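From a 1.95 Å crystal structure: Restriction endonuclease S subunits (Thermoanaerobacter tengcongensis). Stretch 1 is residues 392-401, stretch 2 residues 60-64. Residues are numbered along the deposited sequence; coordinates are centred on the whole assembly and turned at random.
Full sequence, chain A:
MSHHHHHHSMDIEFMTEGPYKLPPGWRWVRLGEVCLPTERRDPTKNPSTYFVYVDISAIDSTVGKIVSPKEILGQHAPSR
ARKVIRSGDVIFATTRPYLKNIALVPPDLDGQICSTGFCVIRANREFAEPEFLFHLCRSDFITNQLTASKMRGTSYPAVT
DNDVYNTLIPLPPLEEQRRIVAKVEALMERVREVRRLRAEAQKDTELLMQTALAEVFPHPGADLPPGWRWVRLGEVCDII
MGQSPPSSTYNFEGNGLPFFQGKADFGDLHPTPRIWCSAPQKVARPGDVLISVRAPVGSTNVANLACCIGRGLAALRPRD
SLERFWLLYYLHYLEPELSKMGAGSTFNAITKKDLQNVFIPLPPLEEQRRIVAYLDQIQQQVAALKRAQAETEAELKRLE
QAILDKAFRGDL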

ATOM      1  N   THR A 392       3.072   3.698   0.930  1.00 29.37           N
ATOM      2  CA  THR A 392       4.318   4.423   0.751  1.00 37.14           C
ATOM      3  C   THR A 392       5.318   4.134   1.845  1.00 54.71           C
ATOM      4  O   THR A 392       6.433   3.710   1.567  1.00 37.14           O
ATOM      5  CB  THR A 392       4.089   5.947   0.656  1.00 56.47           C
ATOM      6  OG1 THR A 392       3.141   6.222  -0.384  1.00 57.73           O
ATOM      7  CG2 THR A 392       5.409   6.682   0.360  1.00 39.41           C
ATOM      8  N   GLU A 393       4.932   4.369   3.092  1.00 42.66           N
ATOM      9  CA  GLU A 393       5.885   4.198   4.179  1.00 53.76           C
ATOM     10  C   GLU A 393       6.531   2.798   4.187  1.00 50.99           C
ATOM     11  O   GLU A 393       7.761   2.676   4.327  1.00 28.12           O
ATOM     12  CB  GLU A 393       5.251   4.519   5.534  1.00 34.58           C
ATOM     13  CG  GLU A 393       6.269   4.391   6.677  1.00 43.94           C
ATOM     14  CD  GLU A 393       5.625   4.429   8.056  1.00 71.66           C
ATOM     15  OE1 GLU A 393       4.379   4.319   8.144  1.00 53.11           O
ATOM     16  OE2 GLU A 393       6.372   4.560   9.050  1.00 64.12           O
ATOM     17  N   ALA A 394       5.716   1.752   4.032  1.00 30.93           N
ATOM     18  CA  ALA A 394       6.244   0.378   4.009  1.00 27.00           C
ATOM     19  C   ALA A 394       7.135   0.091   2.803  1.00 46.38           C
ATOM     20  O   ALA A 394       8.239  -0.447   2.933  1.00 32.83           O
ATOM     21  CB  ALA A 394       5.107  -0.624   4.072  1.00 43.43           C
ATOM     22  N   GLU A 395       6.677   0.442   1.614  1.00 35.02           N
ATOM     23  CA  GLU A 395       7.504   0.149   0.456  1.00 42.72           C
ATOM     24  C   GLU A 395       8.861   0.845   0.609  1.00 42.98           C
ATOM     25  O   GLU A 395       9.910   0.240   0.398  1.00 31.82           O
ATOM     26  CB  GLU A 395       6.834   0.554  -0.864  1.00 37.48           C
ATOM     27  CG  GLU A 395       7.159  -0.408  -2.000  1.00 57.76           C
ATOM     28  CD  GLU A 395       7.154   0.226  -3.392  1.00 37.41           C
ATOM     29  OE1 GLU A 395       7.400  -0.533  -4.351  1.00 46.28           O
ATOM     30  OE2 GLU A 395       6.926   1.456  -3.546  1.00 39.28           O
ATOM     31  N   LEU A 396       8.853   2.116   0.974  1.00 28.96           N
ATOM     32  CA  LEU A 396      10.100   2.809   1.025  1.00 25.73           C
ATOM     33  C   LEU A 396      11.007   2.210   2.122  1.00 19.78           C
ATOM     34  O   LEU A 396      12.166   1.986   1.869  1.00 26.64           O
ATOM     35  CB  LEU A 396       9.911   4.326   1.179  1.00 27.72           C
ATOM     36  CG  LEU A 396       9.060   5.041   0.103  1.00 41.54           C
ATOM     37  CD1 LEU A 396       9.229   6.553   0.237  1.00 48.37           C
ATOM     38  CD2 LEU A 396       9.441   4.588  -1.312  1.00 40.08           C
ATOM     39  N   LYS A 397      10.485   1.945   3.321  1.00 20.82           N
ATOM     40  CA  LYS A 397      11.369   1.520   4.399  1.00 21.28           C
ATOM     41  C   LYS A 397      11.962   0.127   4.147  1.00 26.41           C
ATOM     42  O   LYS A 397      13.134  -0.121   4.405  1.00 21.13           O
ATOM     43  CB  LYS A 397      10.643   1.595   5.745  1.00 24.61           C
ATOM     44  CG  LYS A 397      10.658   2.996   6.373  1.00 27.26           C
ATOM     45  CD  LYS A 397       9.794   2.988   7.650  1.00 32.51           C
ATOM     46  CE  LYS A 397       9.960   4.257   8.461  1.00 30.70           C
ATOM     47  NZ  LYS A 397       9.196   4.172   9.728  1.00 39.39           N
ATOM     48  N   ARG A 398      11.149  -0.792   3.647  1.00 22.37           N
ATOM     49  CA  ARG A 398      11.628  -2.162   3.439  1.00 19.07           C
ATOM     50  C   ARG A 398      12.490  -2.330   2.174  1.00 16.18           C
ATOM     51  O   ARG A 398      13.413  -3.161   2.131  1.00 18.98           O
ATOM     52  CB  ARG A 398      10.452  -3.136   3.426  1.00 23.73           C
ATOM     53  CG  ARG A 398       9.675  -3.151   4.770  1.00 25.18           C
ATOM     54  CD  ARG A 398      10.582  -3.319   6.015  1.00 23.62           C
ATOM     55  NE  ARG A 398      11.496  -4.450   5.881  1.00 24.74           N
ATOM     56  CZ  ARG A 398      12.553  -4.660   6.665  1.00 27.59           C
ATOM     57  NH1 ARG A 398      12.806  -3.839   7.676  1.00 23.51           N
ATOM     58  NH2 ARG A 398      13.338  -5.711   6.451  1.00 26.79           N
ATOM     59  N   LEU A 399      12.177  -1.572   1.134  1.00 21.44           N
ATOM     60  CA  LEU A 399      13.058  -1.559  -0.027  1.00 17.46           C
ATOM     61  C   LEU A 399      14.372  -0.898   0.329  1.00 18.89           C
ATOM     62  O   LEU A 399      15.426  -1.315  -0.144  1.00 17.29           O
ATOM     63  CB  LEU A 399      12.436  -0.806  -1.211  1.00 17.19           C
ATOM     64  CG  LEU A 399      11.125  -1.325  -1.806  1.00 34.54           C
ATOM     65  CD1 LEU A 399      10.884  -0.680  -3.196  1.00 29.12           C
ATOM     66  CD2 LEU A 399      11.071  -2.809  -1.896  1.00 29.64           C
ATOM     67  N   GLU A 400      14.315   0.163   1.136  1.00 19.01           N
ATOM     68  CA  GLU A 400      15.553   0.763   1.638  1.00 20.80           C
ATOM     69  C   GLU A 400      16.423  -0.316   2.293  1.00 21.06           C
ATOM     70  O   GLU A 400      17.631  -0.404   2.044  1.00 16.90           O
ATOM     71  CB  GLU A 400      15.266   1.871   2.660  1.00 22.65           C
ATOM     72  CG  GLU A 400      16.542   2.429   3.321  1.00 19.29           C
ATOM     73  CD  GLU A 400      16.236   3.530   4.357  1.00 21.95           C
ATOM     74  OE1 GLU A 400      15.138   3.504   4.971  1.00 22.13           O
ATOM     75  OE2 GLU A 400      17.097   4.412   4.559  1.00 22.75           O
ATOM     76  N   GLN A 401      15.815  -1.119   3.168  1.00 18.14           N
ATOM     77  CA  GLN A 401      16.558  -2.157   3.873  1.00 18.67           C
ATOM     78  C   GLN A 401      17.204  -3.165   2.919  1.00 20.18           C
ATOM     79  O   GLN A 401      18.340  -3.577   3.116  1.00 18.56           O
ATOM     80  CB  GLN A 401      15.640  -2.892   4.864  1.00 20.19           C
ATOM     81  CG  GLN A 401      16.401  -3.847   5.721  1.00 33.08           C
ATOM     82  CD  GLN A 401      17.495  -3.164   6.527  1.00 32.46           C
ATOM     83  OE1 GLN A 401      17.260  -2.131   7.150  1.00 19.35           O
ATOM     84  NE2 GLN A 401      18.689  -3.748   6.526  1.00 30.77           N
TER
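Stretch 2 60-64: DSTVG

Residues 60-64 form a compact turn lying against one flank of the helix 392-401; no touching pair is closer than 331 residues in sequence. Thr62 is helix-like in phi/psi (-62°/-40°), and the segment folds back so that Gly64 N donates to Asp60 O at 2.8 Å, with a weak bond of 3.5 Å from Val63 N to the same Asp60 O. Asp60 also braces the turn through its side chain, OD1 accepting from Thr62 N at 2.9 Å. Gly64 closes it with a positive phi (75°), a region that favours glycine. From Asp60 CA to Gly64 CA the turn advances in the same general sense as the helix, N to C. The closest CA atoms are those of Glu393 and Thr62, 5.6 Å apart, and from Ser61 to Val63 the contacts spread over Glu393, Leu396, Lys397 and Glu400, which share one side of the helix. Thr62 is the centre of the contact and has the largest covered area. Its OG1 lies 3.4 Å from Glu393 CG, its CG2 lies 3.5 Å from Leu396 CD1, and its CA is 3.9 Å from Lys397 CE. Leu396 CD1 also reaches Val63 CG1 at 4.4 Å, a looser apolar contact; the CA-to-CB bond of Val63 points away from the helix. The extended Lys397 side chain (m, then t throughout) brings NZ to Ser61 OG, donating a hydrogen bond of 3.1 Å, the only direct one between the stretches. The same NZ forms a salt bridge with Glu393 OE2 at 2.9 Å, one helical turn back, so the ammonium group joins helix and turn. Glu400 OE1 stays 4.1 Å from Thr62 O, and water 1 lies between them, 2.5 Å from Thr62 O and 3.3 Å from Glu400 OE1, the latter at most a weak bond. Water 2 links Val63 O (2.8 Å) to Glu400 OE2 (3.3 Å, weak).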

ATOM      1  N   ASP A  60      11.008  13.016   9.136  1.00 20.83           N
ATOM      2  CA  ASP A  60      10.269  12.102   8.271  1.00 19.97           C
ATOM      3  C   ASP A  60      11.009  10.758   8.319  1.00 14.10           C
ATOM      4  O   ASP A  60      12.087  10.599   7.719  1.00 18.32           O
ATOM      5  CB  ASP A  60      10.245  12.630   6.819  1.00 23.60           C
ATOM      6  CG  ASP A  60       9.571  11.653   5.856  1.00 34.04           C
ATOM      7  OD1 ASP A  60       9.213  10.536   6.289  1.00 28.66           O
ATOM      8  OD2 ASP A  60       9.392  11.995   4.664  1.00 31.78           O
ATOM      9  N   SER A  61      10.435   9.797   9.024  1.00 16.09           N
ATOM     10  CA  SER A  61      11.173   8.552   9.300  1.00 24.28           C
ATOM     11  C   SER A  61      11.238   7.682   8.055  1.00 21.45           C
ATOM     12  O   SER A  61      12.051   6.766   7.973  1.00 21.51           O
ATOM     13  CB  SER A  61      10.513   7.749  10.434  1.00 23.71           C
ATOM     14  OG  SER A  61       9.235   7.279  10.036  1.00 21.14           O
ATOM     15  N   THR A  62      10.352   7.953   7.098  1.00 21.49           N
ATOM     16  CA  THR A  62      10.347   7.157   5.865  1.00 20.92           C
ATOM     17  C   THR A  62      11.636   7.264   5.057  1.00 24.22           C
ATOM     18  O   THR A  62      12.121   6.268   4.520  1.00 26.86           O
ATOM     19  CB  THR A  62       9.128   7.470   5.007  1.00 32.60           C
ATOM     20  OG1 THR A  62       7.950   7.154   5.758  1.00 28.97           O
ATOM     21  CG2 THR A  62       9.153   6.649   3.710  1.00 28.98           C
ATOM     22  N   VAL A  63      12.205   8.461   4.973  1.00 20.38           N
ATOM     23  CA  VAL A  63      13.475   8.612   4.279  1.00 28.56           C
ATOM     24  C   VAL A  63      14.578   9.103   5.201  1.00 23.75           C
ATOM     25  O   VAL A  63      15.727   9.175   4.796  1.00 22.80           O
ATOM     26  CB  VAL A  63      13.368   9.564   3.106  1.00 28.96           C
ATOM     27  CG1 VAL A  63      12.406   8.992   2.068  1.00 30.71           C
ATOM     28  CG2 VAL A  63      12.885  10.918   3.605  1.00 19.91           C
ATOM     29  N   GLY A  64      14.229   9.409   6.443  1.00 21.71           N
ATOM     30  CA  GLY A  64      15.228   9.823   7.400  1.00 20.49           C
ATOM     31  C   GLY A  64      15.692  11.243   7.147  1.00 18.41           C
ATOM     32  O   GLY A  64      16.882  11.487   6.976  1.00 19.08           O
TER
HETATM   33  O   HOH W   1      13.373   5.132   2.743  1.00 31.07           O
HETATM   34  O   HOH W   2      17.256   7.426   3.147  1.00 49.67           O